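Local coordinates for protein BtGH115A (Bacteroides thetaiotaomicron, PDB 5BY3) that removes alpha-linked 4-O-methylglucuronic acid from decorated arabinogalactans, as a family GH115 alpha-glucuronidase, at residues 288-292 with 337-342; 311-316 with 350-356; 359-365 with 384-390; 371-376 with 417-421. All coordinates share one frame. Residues are numbered along the deposited sequence.

Interaction 1 (288-292 with 337-342)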
loop_
_atom_site.group_PDB
_atom_site.type_symbol
_atom_site.label_atom_id
_atom_site.label_comp_id
_atom_site.label_asym_id
_atom_site.label_seq_id
_atom_site.Cartn_x
_atom_site.Cartn_y
_atom_site.Cartn_z
ATOM N N ILE A 288 12.547 -9.555 15.888
ATOM C CA ILE A 288 12.709 -10.086 14.536
ATOM C C ILE A 288 11.494 -10.924 14.250
ATOM O O ILE A 288 11.000 -11.618 15.151
ATOM C CB ILE A 288 13.936 -11.040 14.430
ATOM C CG1 ILE A 288 15.235 -10.361 14.915
ATOM C CG2 ILE A 288 14.038 -11.669 13.027
ATOM C CD1 ILE A 288 15.658 -9.166 14.077
ATOM N N LEU A 289 11.005 -10.823 13.011
ATOM C CA LEU A 289 10.041 -11.758 12.456
ATOM C C LEU A 289 10.768 -12.597 11.423
ATOM O O LEU A 289 11.286 -12.051 10.429
ATOM C CB LEU A 289 8.843 -11.055 11.820
ATOM C CG LEU A 289 7.993 -10.128 12.698
ATOM C CD1 LEU A 289 7.028 -9.407 11.769
ATOM C CD2 LEU A 289 7.240 -10.792 13.853
ATOM N N TYR A 290 10.809 -13.914 11.682
ATOM C CA TYR A 290 11.628 -14.853 10.899
ATOM C C TYR A 290 10.800 -15.360 9.763
ATOM O O TYR A 290 9.757 -16.018 9.997
ATOM C CB TYR A 290 12.127 -16.014 11.781
ATOM C CG TYR A 290 13.160 -15.558 12.774
ATOM C CD1 TYR A 290 14.509 -15.506 12.409
ATOM C CD2 TYR A 290 12.798 -15.094 14.055
ATOM C CE1 TYR A 290 15.463 -15.058 13.284
ATOM C CE2 TYR A 290 13.778 -14.641 14.948
ATOM C CZ TYR A 290 15.092 -14.620 14.537
ATOM O OH TYR A 290 16.101 -14.165 15.347
ATOM N N THR A 291 11.219 -15.012 8.541
ATOM C CA THR A 291 10.582 -15.581 7.354
ATOM C C THR A 291 11.095 -17.025 7.176
ATOM O O THR A 291 12.296 -17.256 7.222
ATOM C CB THR A 291 10.825 -14.718 6.083
ATOM O OG1 THR A 291 9.950 -13.585 6.104
ATOM C CG2 THR A 291 10.505 -15.477 4.817
ATOM N N LEU A 292 10.188 -17.981 6.973
ATOM C CA LEU A 292 10.597 -19.367 6.753
ATOM C C LEU A 292 10.619 -19.718 5.277
ATOM O O LEU A 292 10.068 -18.977 4.453
ATOM C CB LEU A 292 9.707 -20.332 7.530
ATOM C CG LEU A 292 9.820 -20.331 9.051
ATOM C CD1 LEU A 292 9.190 -21.613 9.581
ATOM C CD2 LEU A 292 11.261 -20.201 9.521
ATOM N N VAL A 337 8.561 -18.007 19.187
ATOM C CA VAL A 337 9.346 -17.230 18.204
ATOM C C VAL A 337 8.402 -16.857 17.071
ATOM O O VAL A 337 7.776 -17.751 16.489
ATOM C CB VAL A 337 10.521 -18.019 17.599
ATOM C CG1 VAL A 337 11.388 -17.108 16.752
ATOM C CG2 VAL A 337 11.379 -18.665 18.676
ATOM N N PRO A 338 8.279 -15.545 16.752
ATOM C CA PRO A 338 7.342 -15.207 15.663
ATOM C C PRO A 338 7.879 -15.559 14.241
ATOM O O PRO A 338 9.031 -15.279 13.886
ATOM C CB PRO A 338 7.082 -13.709 15.869
ATOM C CG PRO A 338 8.278 -13.205 16.584
ATOM C CD PRO A 338 8.827 -14.339 17.406
ATOM N N GLN A 339 7.015 -16.186 13.459
ATOM C CA GLN A 339 7.422 -16.842 12.236
ATOM C C GLN A 339 6.449 -16.594 11.092
ATOM O O GLN A 339 5.239 -16.594 11.286
ATOM C CB GLN A 339 7.586 -18.355 12.506
ATOM C CG GLN A 339 8.930 -18.682 13.167
ATOM C CD GLN A 339 8.996 -20.074 13.756
ATOM O OE1 GLN A 339 9.224 -21.052 13.048
ATOM N NE2 GLN A 339 8.808 -20.166 15.067
ATOM N N VAL A 340 6.965 -16.413 9.882
ATOM C CA VAL A 340 6.067 -16.194 8.751
ATOM C C VAL A 340 6.466 -17.087 7.576
ATOM O O VAL A 340 7.648 -17.289 7.299
ATOM C CB VAL A 340 5.966 -14.666 8.371
ATOM C CG1 VAL A 340 7.285 -14.107 7.846
ATOM C CG2 VAL A 340 4.847 -14.379 7.352
ATOM N N PHE A 341 5.459 -17.608 6.889
ATOM C CA PHE A 341 5.676 -18.260 5.633
ATOM C C PHE A 341 4.892 -17.500 4.567
ATOM O O PHE A 341 3.671 -17.275 4.729
ATOM C CB PHE A 341 5.242 -19.743 5.708
ATOM C CG PHE A 341 5.362 -20.474 4.398
ATOM C CD1 PHE A 341 6.612 -20.596 3.747
ATOM C CD2 PHE A 341 4.229 -21.014 3.780
ATOM C CE1 PHE A 341 6.734 -21.251 2.524
ATOM C CE2 PHE A 341 4.355 -21.692 2.558
ATOM C CZ PHE A 341 5.605 -21.803 1.942
ATOM N N ILE A 342 5.596 -17.115 3.495
ATOM C CA ILE A 342 5.037 -16.221 2.462
ATOM C C ILE A 342 5.001 -16.905 1.104
ATOM O O ILE A 342 6.014 -16.906 0.404
ATOM C CB ILE A 342 5.800 -14.871 2.347
ATOM C CG1 ILE A 342 6.066 -14.306 3.732
ATOM C CG2 ILE A 342 4.993 -13.841 1.518
ATOM C CD1 ILE A 342 7.183 -13.320 3.762
#
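Three backbone hydrogen bonds define a short parallel pairing here. Y290 uses both its polar main-chain atoms: its N donates to P338 O (3.1 Å, N-H...O angle 172°), while its O accepts from V340 N (2.8 Å, 159°). L292 N donates to V340 O at 2.7 Å, so V340 is bonded through N and O. The bridges are Y290 with Q339 and T291 with V340, each with a CA-CA distance of 4.8 Å, and Q339 CA adds a CA-H...O contact to Y290 O at 3.3 Å. Side-chain polar groups find partners: Q339 NE2 donates to V337 O (3.0 Å), Q339 OE1 is bonded to R323, and T291 OG1 to A241 O. Apolar contacts close the N-terminal end, with L289 CD2 3.5 Å from P338 CB and Y290 CD2 3.6 Å from V337 CG1. Strands 290-291 and 339-341 are neighbours in the parallel sheet of a TIM-barrel-clan domain; helix 308-329, which connects them, lies against Y290 and Q339, while strand 362-366 pairs with the other edge of 339-341.

Interaction 2 (311-316 with 350-356)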
loop_
_atom_site.group_PDB
_atom_site.type_symbol
_atom_site.label_atom_id
_atom_site.label_comp_id
_atom_site.label_asym_id
_atom_site.label_seq_id
_atom_site.Cartn_x
_atom_site.Cartn_y
_atom_site.Cartn_z
ATOM N N GLN A 311 10.095 -29.639 -5.100
ATOM C CA GLN A 311 10.072 -28.363 -4.371
ATOM C C GLN A 311 9.376 -28.485 -2.974
ATOM O O GLN A 311 9.655 -27.679 -2.101
ATOM C CB GLN A 311 9.506 -27.197 -5.253
ATOM C CG GLN A 311 10.469 -26.673 -6.349
ATOM C CD GLN A 311 10.048 -25.392 -7.126
ATOM O OE1 GLN A 311 8.874 -25.156 -7.403
ATOM N NE2 GLN A 311 11.046 -24.593 -7.529
ATOM N N LYS A 312 8.531 -29.512 -2.762
ATOM C CA LYS A 312 7.878 -29.787 -1.454
ATOM C C LYS A 312 8.780 -30.543 -0.478
ATOM O O LYS A 312 8.903 -30.148 0.689
ATOM C CB LYS A 312 6.557 -30.555 -1.634
ATOM C CG LYS A 312 5.443 -30.153 -0.665
ATOM C CD LYS A 312 4.336 -31.201 -0.544
ATOM C CE LYS A 312 4.593 -32.164 0.614
ATOM N NZ LYS A 312 3.325 -32.780 1.088
ATOM N N ALA A 313 9.395 -31.624 -0.963
ATOM C CA ALA A 313 10.428 -32.366 -0.240
ATOM C C ALA A 313 11.505 -31.447 0.345
ATOM O O ALA A 313 12.011 -31.698 1.463
ATOM C CB ALA A 313 11.061 -33.400 -1.170
ATOM N N VAL A 314 11.843 -30.393 -0.417
ATOM C CA VAL A 314 12.898 -29.396 -0.055
ATOM C C VAL A 314 12.520 -28.638 1.217
ATOM O O VAL A 314 13.265 -28.624 2.200
ATOM C CB VAL A 314 13.164 -28.344 -1.190
ATOM C CG1 VAL A 314 14.195 -27.288 -0.763
ATOM C CG2 VAL A 314 13.598 -29.008 -2.485
ATOM N N LEU A 315 11.349 -28.020 1.158
ATOM C CA LEU A 315 10.841 -27.143 2.196
ATOM C C LEU A 315 10.680 -27.859 3.537
ATOM O O LEU A 315 11.117 -27.327 4.573
ATOM C CB LEU A 315 9.518 -26.510 1.735
ATOM C CG LEU A 315 9.556 -25.662 0.454
ATOM C CD1 LEU A 315 8.173 -25.184 0.090
ATOM C CD2 LEU A 315 10.510 -24.465 0.535
ATOM N N ASP A 316 10.080 -29.061 3.498
ATOM C CA ASP A 316 10.010 -29.968 4.654
ATOM C C ASP A 316 11.383 -30.080 5.321
ATOM O O ASP A 316 11.480 -29.951 6.537
ATOM C CB ASP A 316 9.473 -31.354 4.237
ATOM C CG ASP A 316 8.045 -31.301 3.628
ATOM O OD1 ASP A 316 7.231 -30.459 4.065
ATOM O OD2 ASP A 316 7.722 -32.123 2.724
ATOM N N ILE A 350 3.225 -24.399 -4.619
ATOM C CA ILE A 350 3.860 -25.396 -3.779
ATOM C C ILE A 350 3.179 -25.574 -2.388
ATOM O O ILE A 350 3.079 -26.709 -1.878
ATOM C CB ILE A 350 5.416 -25.325 -3.834
ATOM C CG1 ILE A 350 6.052 -26.320 -2.887
ATOM C CG2 ILE A 350 5.983 -23.934 -3.594
ATOM C CD1 ILE A 350 5.801 -27.743 -3.297
ATOM N N TYR A 351 2.625 -24.490 -1.829
ATOM C CA TYR A 351 1.706 -24.610 -0.669
ATOM C C TYR A 351 0.494 -25.519 -0.987
ATOM O O TYR A 351 0.363 -26.583 -0.370
ATOM C CB TYR A 351 1.262 -23.243 -0.148
ATOM C CG TYR A 351 0.146 -23.314 0.874
ATOM C CD1 TYR A 351 0.423 -23.575 2.231
ATOM C CD2 TYR A 351 -1.197 -23.132 0.484
ATOM C CE1 TYR A 351 -0.600 -23.641 3.158
ATOM C CE2 TYR A 351 -2.231 -23.199 1.411
ATOM C CZ TYR A 351 -1.927 -23.451 2.752
ATOM O OH TYR A 351 -2.961 -23.522 3.689
ATOM N N HIS A 352 -0.316 -25.115 -1.984
ATOM C CA HIS A 352 -1.492 -25.865 -2.523
ATOM C C HIS A 352 -1.278 -27.317 -2.973
ATOM O O HIS A 352 -2.236 -28.025 -3.232
ATOM C CB HIS A 352 -2.174 -25.099 -3.670
ATOM C CG HIS A 352 -3.000 -23.937 -3.210
ATOM N ND1 HIS A 352 -3.127 -22.774 -3.947
ATOM C CD2 HIS A 352 -3.717 -23.743 -2.072
ATOM C CE1 HIS A 352 -3.891 -21.920 -3.286
ATOM N NE2 HIS A 352 -4.257 -22.482 -2.145
ATOM N N ALA A 353 -0.037 -27.766 -3.058
ATOM C CA ALA A 353 0.230 -29.162 -3.388
ATOM C C ALA A 353 0.273 -30.017 -2.097
ATOM O O ALA A 353 0.964 -31.054 -2.031
ATOM C CB ALA A 353 1.528 -29.239 -4.162
ATOM N N GLY A 354 -0.465 -29.543 -1.079
ATOM C CA GLY A 354 -0.503 -30.101 0.272
ATOM C C GLY A 354 0.776 -30.041 1.105
ATOM O O GLY A 354 1.204 -31.055 1.664
ATOM N N LEU A 355 1.388 -28.863 1.224
ATOM C CA LEU A 355 2.582 -28.747 2.079
ATOM C C LEU A 355 2.192 -28.510 3.537
ATOM O O LEU A 355 1.260 -27.740 3.812
ATOM C CB LEU A 355 3.470 -27.632 1.575
ATOM C CG LEU A 355 4.624 -27.088 2.409
ATOM C CD1 LEU A 355 5.865 -27.963 2.456
ATOM C CD2 LEU A 355 4.980 -25.735 1.805
ATOM N N GLN A 356 2.895 -29.163 4.460
ATOM C CA GLN A 356 2.580 -28.996 5.877
ATOM C C GLN A 356 3.416 -27.874 6.497
ATOM O O GLN A 356 4.649 -27.931 6.497
ATOM C CB GLN A 356 2.705 -30.326 6.656
ATOM C CG GLN A 356 1.766 -31.449 6.194
ATOM C CD GLN A 356 0.324 -31.000 5.958
ATOM O OE1 GLN A 356 -0.416 -30.712 6.890
ATOM N NE2 GLN A 356 -0.079 -30.954 4.695
#
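I350, near the end of the short helix 347-352, opens the contact: its CB points at helix 308-329, and its CD1 lies 3.3 Å from K312 N and 3.4 Å from K312 CB, while its CG1 is 3.8 Å from L315 CD1. At A353 the chain has left the helix, and A353 O approaches K312 CD at 3.7 Å. G354 supplies the polar tie: its O accepts from K312 NZ at 2.8 Å, while the aliphatic part of K312 packs beside I350 and L355. L355 N still bonds back to Y351 O at 3.0 Å. L355 packs on the same K312 and L315, with CD2 3.7 Å from L315 CD1, and extends to D316, its CD1 lying 3.3 Å from D316 OD1. Q356 ends the segment at the exposed edge, its NE2 making a weak hydrogen bond to G354 O (3.3 Å). The contact packs the exit of helix 347-352, where I350 and A353 also touch V308, against the long helix 308-329 outside the parallel sheet.

Interaction 3 (359-365 with 384-390)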
loop_
_atom_site.group_PDB
_atom_site.type_symbol
_atom_site.label_atom_id
_atom_site.label_comp_id
_atom_site.label_asym_id
_atom_site.label_seq_id
_atom_site.Cartn_x
_atom_site.Cartn_y
_atom_site.Cartn_z
ATOM N N GLU A 359 1.589 -25.155 12.676
ATOM C CA GLU A 359 0.385 -24.336 12.985
ATOM C C GLU A 359 0.650 -22.941 13.594
ATOM O O GLU A 359 -0.168 -22.023 13.439
ATOM C CB GLU A 359 -0.603 -25.119 13.884
ATOM C CG GLU A 359 -1.061 -26.488 13.361
ATOM C CD GLU A 359 -2.311 -26.421 12.482
ATOM O OE1 GLU A 359 -3.388 -25.963 12.942
ATOM O OE2 GLU A 359 -2.222 -26.851 11.312
ATOM N N ASP A 360 1.783 -22.796 14.279
ATOM C CA ASP A 360 2.164 -21.529 14.883
ATOM C C ASP A 360 2.674 -20.504 13.840
ATOM O O ASP A 360 2.636 -19.302 14.090
ATOM C CB ASP A 360 3.203 -21.749 15.985
ATOM C CG ASP A 360 4.476 -22.442 15.483
ATOM O OD1 ASP A 360 4.405 -23.646 15.149
ATOM O OD2 ASP A 360 5.547 -21.784 15.442
ATOM N N VAL A 361 3.130 -20.992 12.684
ATOM C CA VAL A 361 3.676 -20.134 11.628
ATOM C C VAL A 361 2.574 -19.329 10.927
ATOM O O VAL A 361 1.573 -19.889 10.427
ATOM C CB VAL A 361 4.576 -20.909 10.632
ATOM C CG1 VAL A 361 5.171 -19.977 9.576
ATOM C CG2 VAL A 361 5.685 -21.639 11.374
ATOM N N THR A 362 2.739 -18.004 10.958
ATOM C CA THR A 362 1.806 -17.107 10.247
ATOM C C THR A 362 1.857 -17.403 8.759
ATOM O O THR A 362 2.953 -17.479 8.184
ATOM C CB THR A 362 2.166 -15.621 10.484
ATOM O OG1 THR A 362 2.464 -15.417 11.877
ATOM C CG2 THR A 362 1.022 -14.693 10.028
ATOM N N LEU A 363 0.691 -17.604 8.143
ATOM C CA LEU A 363 0.646 -17.790 6.680
ATOM C C LEU A 363 0.405 -16.431 5.980
ATOM O O LEU A 363 -0.625 -15.776 6.205
ATOM C CB LEU A 363 -0.439 -18.783 6.281
ATOM C CG LEU A 363 -0.398 -20.251 6.755
ATOM C CD1 LEU A 363 -1.623 -20.970 6.239
ATOM C CD2 LEU A 363 0.852 -21.010 6.313
HETATM N N MSE A 364 1.328 -16.011 5.123
HETATM C CA MSE A 364 1.167 -14.687 4.506
HETATM C C MSE A 364 0.706 -14.698 3.062
HETATM O O MSE A 364 1.470 -14.941 2.132
HETATM C CB MSE A 364 2.384 -13.796 4.699
HETATM C CG MSE A 364 1.921 -12.345 4.605
HETATM SE SE MSE A 364 3.545 -11.257 4.554
HETATM C CE MSE A 364 3.084 -10.553 6.309
ATOM N N TRP A 365 -0.555 -14.366 2.864
ATOM C CA TRP A 365 -1.092 -14.288 1.513
ATOM C C TRP A 365 -0.589 -13.048 0.765
ATOM O O TRP A 365 -0.116 -12.071 1.375
ATOM C CB TRP A 365 -2.615 -14.416 1.565
ATOM C CG TRP A 365 -2.998 -15.560 2.471
ATOM C CD1 TRP A 365 -3.669 -15.489 3.667
ATOM C CD2 TRP A 365 -2.659 -16.943 2.281
ATOM N NE1 TRP A 365 -3.801 -16.744 4.218
ATOM C CE2 TRP A 365 -3.191 -17.658 3.390
ATOM C CE3 TRP A 365 -1.977 -17.649 1.278
ATOM C CZ2 TRP A 365 -3.062 -19.045 3.513
ATOM C CZ3 TRP A 365 -1.848 -19.037 1.408
ATOM C CH2 TRP A 365 -2.379 -19.709 2.512
ATOM N N ARG A 384 -5.975 -21.737 12.298
ATOM C CA ARG A 384 -4.550 -21.841 12.701
ATOM C C ARG A 384 -4.114 -20.799 13.757
ATOM O O ARG A 384 -4.435 -19.604 13.655
ATOM C CB ARG A 384 -3.619 -21.713 11.499
ATOM C CG ARG A 384 -3.772 -22.797 10.446
ATOM C CD ARG A 384 -2.904 -22.539 9.231
ATOM N NE ARG A 384 -1.501 -22.262 9.561
ATOM C CZ ARG A 384 -0.473 -23.051 9.261
ATOM N NH1 ARG A 384 -0.671 -24.211 8.633
ATOM N NH2 ARG A 384 0.759 -22.683 9.611
ATOM N N LYS A 385 -3.371 -21.280 14.747
ATOM C CA LYS A 385 -2.884 -20.488 15.864
ATOM C C LYS A 385 -1.970 -19.326 15.400
ATOM O O LYS A 385 -1.965 -18.268 16.016
ATOM C CB LYS A 385 -2.188 -21.420 16.891
ATOM C CG LYS A 385 -1.423 -20.761 18.039
ATOM C CD LYS A 385 -0.226 -21.627 18.463
ATOM C CE LYS A 385 0.669 -20.984 19.545
ATOM N NZ LYS A 385 1.281 -21.997 20.467
ATOM N N GLY A 386 -1.222 -19.526 14.316
ATOM C CA GLY A 386 -0.330 -18.499 13.755
ATOM C C GLY A 386 -0.975 -17.331 12.985
ATOM O O GLY A 386 -0.277 -16.365 12.589
ATOM N N GLY A 387 -2.295 -17.414 12.805
ATOM C CA GLY A 387 -3.114 -16.449 12.063
ATOM C C GLY A 387 -2.765 -16.309 10.579
ATOM O O GLY A 387 -1.966 -17.064 10.033
ATOM N N ASN A 388 -3.339 -15.305 9.927
ATOM C CA ASN A 388 -3.064 -15.058 8.516
ATOM C C ASN A 388 -2.671 -13.621 8.238
ATOM O O ASN A 388 -3.318 -12.695 8.739
ATOM C CB ASN A 388 -4.258 -15.474 7.659
ATOM C CG ASN A 388 -4.515 -16.972 7.710
ATOM O OD1 ASN A 388 -4.073 -17.706 6.835
ATOM N ND2 ASN A 388 -5.221 -17.431 8.749
ATOM N N GLY A 389 -1.617 -13.462 7.431
ATOM C CA GLY A 389 -1.137 -12.165 6.994
ATOM C C GLY A 389 -1.370 -11.856 5.515
ATOM O O GLY A 389 -1.885 -12.695 4.755
ATOM N N VAL A 390 -0.999 -10.637 5.113
ATOM C CA VAL A 390 -1.029 -10.210 3.708
ATOM C C VAL A 390 0.118 -9.250 3.382
ATOM O O VAL A 390 0.452 -8.360 4.191
ATOM C CB VAL A 390 -2.424 -9.660 3.252
ATOM C CG1 VAL A 390 -2.779 -8.321 3.897
ATOM C CG2 VAL A 390 -2.525 -9.594 1.731
#
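Backbone hydrogen bonds set the parallel register of strands 362-365 and 388-390, whose axes approach to 4.2 Å at 32°: G389 N to L363 O (2.8 Å), W365 N to G389 O (2.9 Å), and a weak L363 N to G387 O bond (3.3 Å). Before the strands, G386 N, in the type I turn 384-387, donates to E359 O at 2.8 Å. Among side chains, R384 NH2 reaches V361 O (3.0 Å) and R384 NH1 bonds to V357 O; W365 NE1 donates to N388 OD1 (2.8 Å), whose ND2 is held by E381 O. In the packing, L363 CD1 and E359 CA lie over opposite faces of the R384 guanidinium, and M364 CG is 3.4 Å from G389 C. A CB on G386 would fall 2.4 Å from D360 O, a clash, so only glycine fits. Both segments belong to the beta-alpha-beta unit through helix 379-383. E359 and R384 stay beyond salt-bridge range (OE2 to NH1 4.1 Å), which implies that the arginine anchors this connection mainly by gripping backbone carbonyls.

Interaction 4 (371-376 with 417-421)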
loop_
_atom_site.group_PDB
_atom_site.type_symbol
_atom_site.label_atom_id
_atom_site.label_comp_id
_atom_site.label_asym_id
_atom_site.label_seq_id
_atom_site.Cartn_x
_atom_site.Cartn_y
_atom_site.Cartn_z
ATOM N N GLY A 371 -2.617 -4.952 -6.461
ATOM C CA GLY A 371 -3.566 -4.650 -5.386
ATOM C C GLY A 371 -4.816 -5.531 -5.338
ATOM O O GLY A 371 -5.820 -5.175 -4.680
ATOM N N TYR A 372 -4.759 -6.670 -6.042
ATOM C CA TYR A 372 -5.777 -7.730 -5.940
ATOM C C TYR A 372 -5.262 -8.969 -5.234
ATOM O O TYR A 372 -4.434 -9.727 -5.777
ATOM C CB TYR A 372 -6.313 -8.105 -7.316
ATOM C CG TYR A 372 -6.914 -6.926 -8.048
ATOM C CD1 TYR A 372 -8.196 -6.435 -7.711
ATOM C CD2 TYR A 372 -6.185 -6.263 -9.060
ATOM C CE1 TYR A 372 -8.761 -5.351 -8.397
ATOM C CE2 TYR A 372 -6.732 -5.175 -9.723
ATOM C CZ TYR A 372 -8.007 -4.723 -9.393
ATOM O OH TYR A 372 -8.523 -3.669 -10.107
ATOM N N ILE A 373 -5.745 -9.160 -4.011
ATOM C CA ILE A 373 -5.345 -10.308 -3.152
ATOM C C ILE A 373 -5.637 -11.665 -3.819
ATOM O O ILE A 373 -6.787 -11.932 -4.204
ATOM C CB ILE A 373 -5.976 -10.177 -1.742
ATOM C CG1 ILE A 373 -5.397 -8.927 -1.084
ATOM C CG2 ILE A 373 -5.675 -11.402 -0.880
ATOM C CD1 ILE A 373 -6.067 -8.476 0.204
ATOM N N ARG A 374 -4.602 -12.507 -3.970
ATOM C CA ARG A 374 -4.775 -13.815 -4.663
ATOM C C ARG A 374 -5.520 -14.876 -3.803
ATOM O O ARG A 374 -6.294 -15.677 -4.324
ATOM C CB ARG A 374 -3.458 -14.369 -5.218
ATOM C CG ARG A 374 -2.839 -13.565 -6.369
ATOM C CD ARG A 374 -2.133 -14.528 -7.318
ATOM N NE ARG A 374 -1.580 -13.904 -8.508
ATOM C CZ ARG A 374 -2.153 -13.902 -9.701
ATOM N NH1 ARG A 374 -3.343 -14.497 -9.897
ATOM N NH2 ARG A 374 -1.543 -13.303 -10.708
ATOM N N HIS A 375 -5.306 -14.870 -2.487
ATOM C CA HIS A 375 -5.899 -15.922 -1.675
ATOM C C HIS A 375 -6.381 -15.451 -0.327
ATOM O O HIS A 375 -5.645 -14.785 0.420
ATOM C CB HIS A 375 -4.947 -17.128 -1.519
ATOM C CG HIS A 375 -5.545 -18.257 -0.746
ATOM N ND1 HIS A 375 -6.237 -19.282 -1.351
ATOM C CD2 HIS A 375 -5.601 -18.495 0.588
ATOM C CE1 HIS A 375 -6.675 -20.115 -0.424
ATOM N NE2 HIS A 375 -6.313 -19.654 0.761
ATOM N N PHE A 376 -7.624 -15.827 -0.043
ATOM C CA PHE A 376 -8.277 -15.641 1.255
ATOM C C PHE A 376 -8.361 -16.962 2.055
ATOM O O PHE A 376 -8.672 -18.012 1.468
ATOM C CB PHE A 376 -9.661 -15.029 1.040
ATOM C CG PHE A 376 -9.616 -13.654 0.460
ATOM C CD1 PHE A 376 -9.600 -13.466 -0.933
ATOM C CD2 PHE A 376 -9.544 -12.525 1.305
ATOM C CE1 PHE A 376 -9.531 -12.177 -1.475
ATOM C CE2 PHE A 376 -9.460 -11.250 0.764
ATOM C CZ PHE A 376 -9.478 -11.075 -0.632
ATOM N N GLN A 417 -10.304 -4.119 -0.918
ATOM C CA GLN A 417 -9.544 -5.325 -0.840
ATOM C C GLN A 417 -9.129 -5.618 0.590
ATOM O O GLN A 417 -9.234 -6.768 1.027
ATOM C CB GLN A 417 -8.336 -5.288 -1.774
ATOM C CG GLN A 417 -8.671 -5.554 -3.251
ATOM C CD GLN A 417 -9.140 -6.991 -3.485
ATOM O OE1 GLN A 417 -10.271 -7.228 -3.950
ATOM N NE2 GLN A 417 -8.272 -7.966 -3.137
HETATM N N MSE A 418 -8.702 -4.585 1.316
HETATM C CA MSE A 418 -8.097 -4.769 2.638
HETATM C C MSE A 418 -9.162 -4.950 3.692
HETATM O O MSE A 418 -8.952 -5.686 4.651
HETATM C CB MSE A 418 -7.128 -3.647 3.075
HETATM C CG MSE A 418 -5.901 -3.532 2.200
HETATM SE SE MSE A 418 -4.864 -5.193 2.061
HETATM C CE MSE A 418 -4.414 -5.356 3.974
ATOM N N LYS A 419 -10.285 -4.265 3.537
ATOM C CA LYS A 419 -11.477 -4.522 4.352
ATOM C C LYS A 419 -11.888 -5.994 4.185
ATOM O O LYS A 419 -12.053 -6.709 5.183
ATOM C CB LYS A 419 -12.614 -3.568 3.969
ATOM C CG LYS A 419 -13.996 -3.927 4.470
ATOM C CD LYS A 419 -14.281 -3.359 5.854
ATOM C CE LYS A 419 -15.669 -3.767 6.340
ATOM N NZ LYS A 419 -15.843 -3.372 7.765
ATOM N N GLN A 420 -11.999 -6.450 2.942
ATOM C CA GLN A 420 -12.296 -7.847 2.702
ATOM C C GLN A 420 -11.273 -8.760 3.364
ATOM O O GLN A 420 -11.661 -9.730 4.008
ATOM C CB GLN A 420 -12.482 -8.169 1.221
ATOM C CG GLN A 420 -13.145 -9.530 0.982
ATOM C CD GLN A 420 -13.704 -9.674 -0.418
ATOM O OE1 GLN A 420 -12.966 -9.595 -1.400
ATOM N NE2 GLN A 420 -15.008 -9.894 -0.520
ATOM N N ALA A 421 -9.989 -8.427 3.255
ATOM C CA ALA A 421 -8.931 -9.207 3.899
ATOM C C ALA A 421 -9.133 -9.362 5.417
ATOM O O ALA A 421 -9.040 -10.483 5.950
ATOM C CB ALA A 421 -7.561 -8.612 3.592
#
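Two bumps of the loop 371-376, I373 and F376, press into one flank of helix 411-423, each with its CA-to-CB bond directed at the helix. The tip of I373 enters the hollow between M418 and A421: its CD1 is 4.0 Å from M418 SE and 3.7 Å from A421 CB. F376 lies beside it with its ring edge turned to A421, CE2 being 3.8 Å from A421 CA; its CZ is 3.9 Å from Q420 OE1. The small methyl of A421 leaves room for both. Conversely, Q417 projects from the helix into the concave side of the loop, against G371, Y372 and I373, its CG 3.2 Å from G371 O. The Y372 side chain starts away from the helix, and its OH bonds to N739. This loop follows strand 362-366 of the parallel sheet, at the C-terminal ends of the strands, where TIM-barrel glycosidases generally place their active site. It packs where helix 411-423 meets strand 388-393, V390 touching both I373 and M418, while helix 441-452 backs M418.

From the N terminus, interaction 1 opens at strand 290-291 and closes at strand 339-341; the first segment of interaction 2, on helix 308-329, lies within that loop, and its second lies past the closure, so the two cross. Interaction 3 opens after both have closed and is in series with them; interaction 4 begins inside its loop and ends beyond it, on helix 411-423, so these also cross. Interactions 1 and 3 share one parallel sheet: F341 N donates to T362 O at 2.8 Å. F341 CZ meets L355 CD2 (4.0 Å), coupling interactions 1 and 2, and Y351 CE2 meets W365 CH2 (3.7 Å), coupling 2 and 3. V390 CG1 against M418 CE (3.4 Å) joins sheet to helix 411-423.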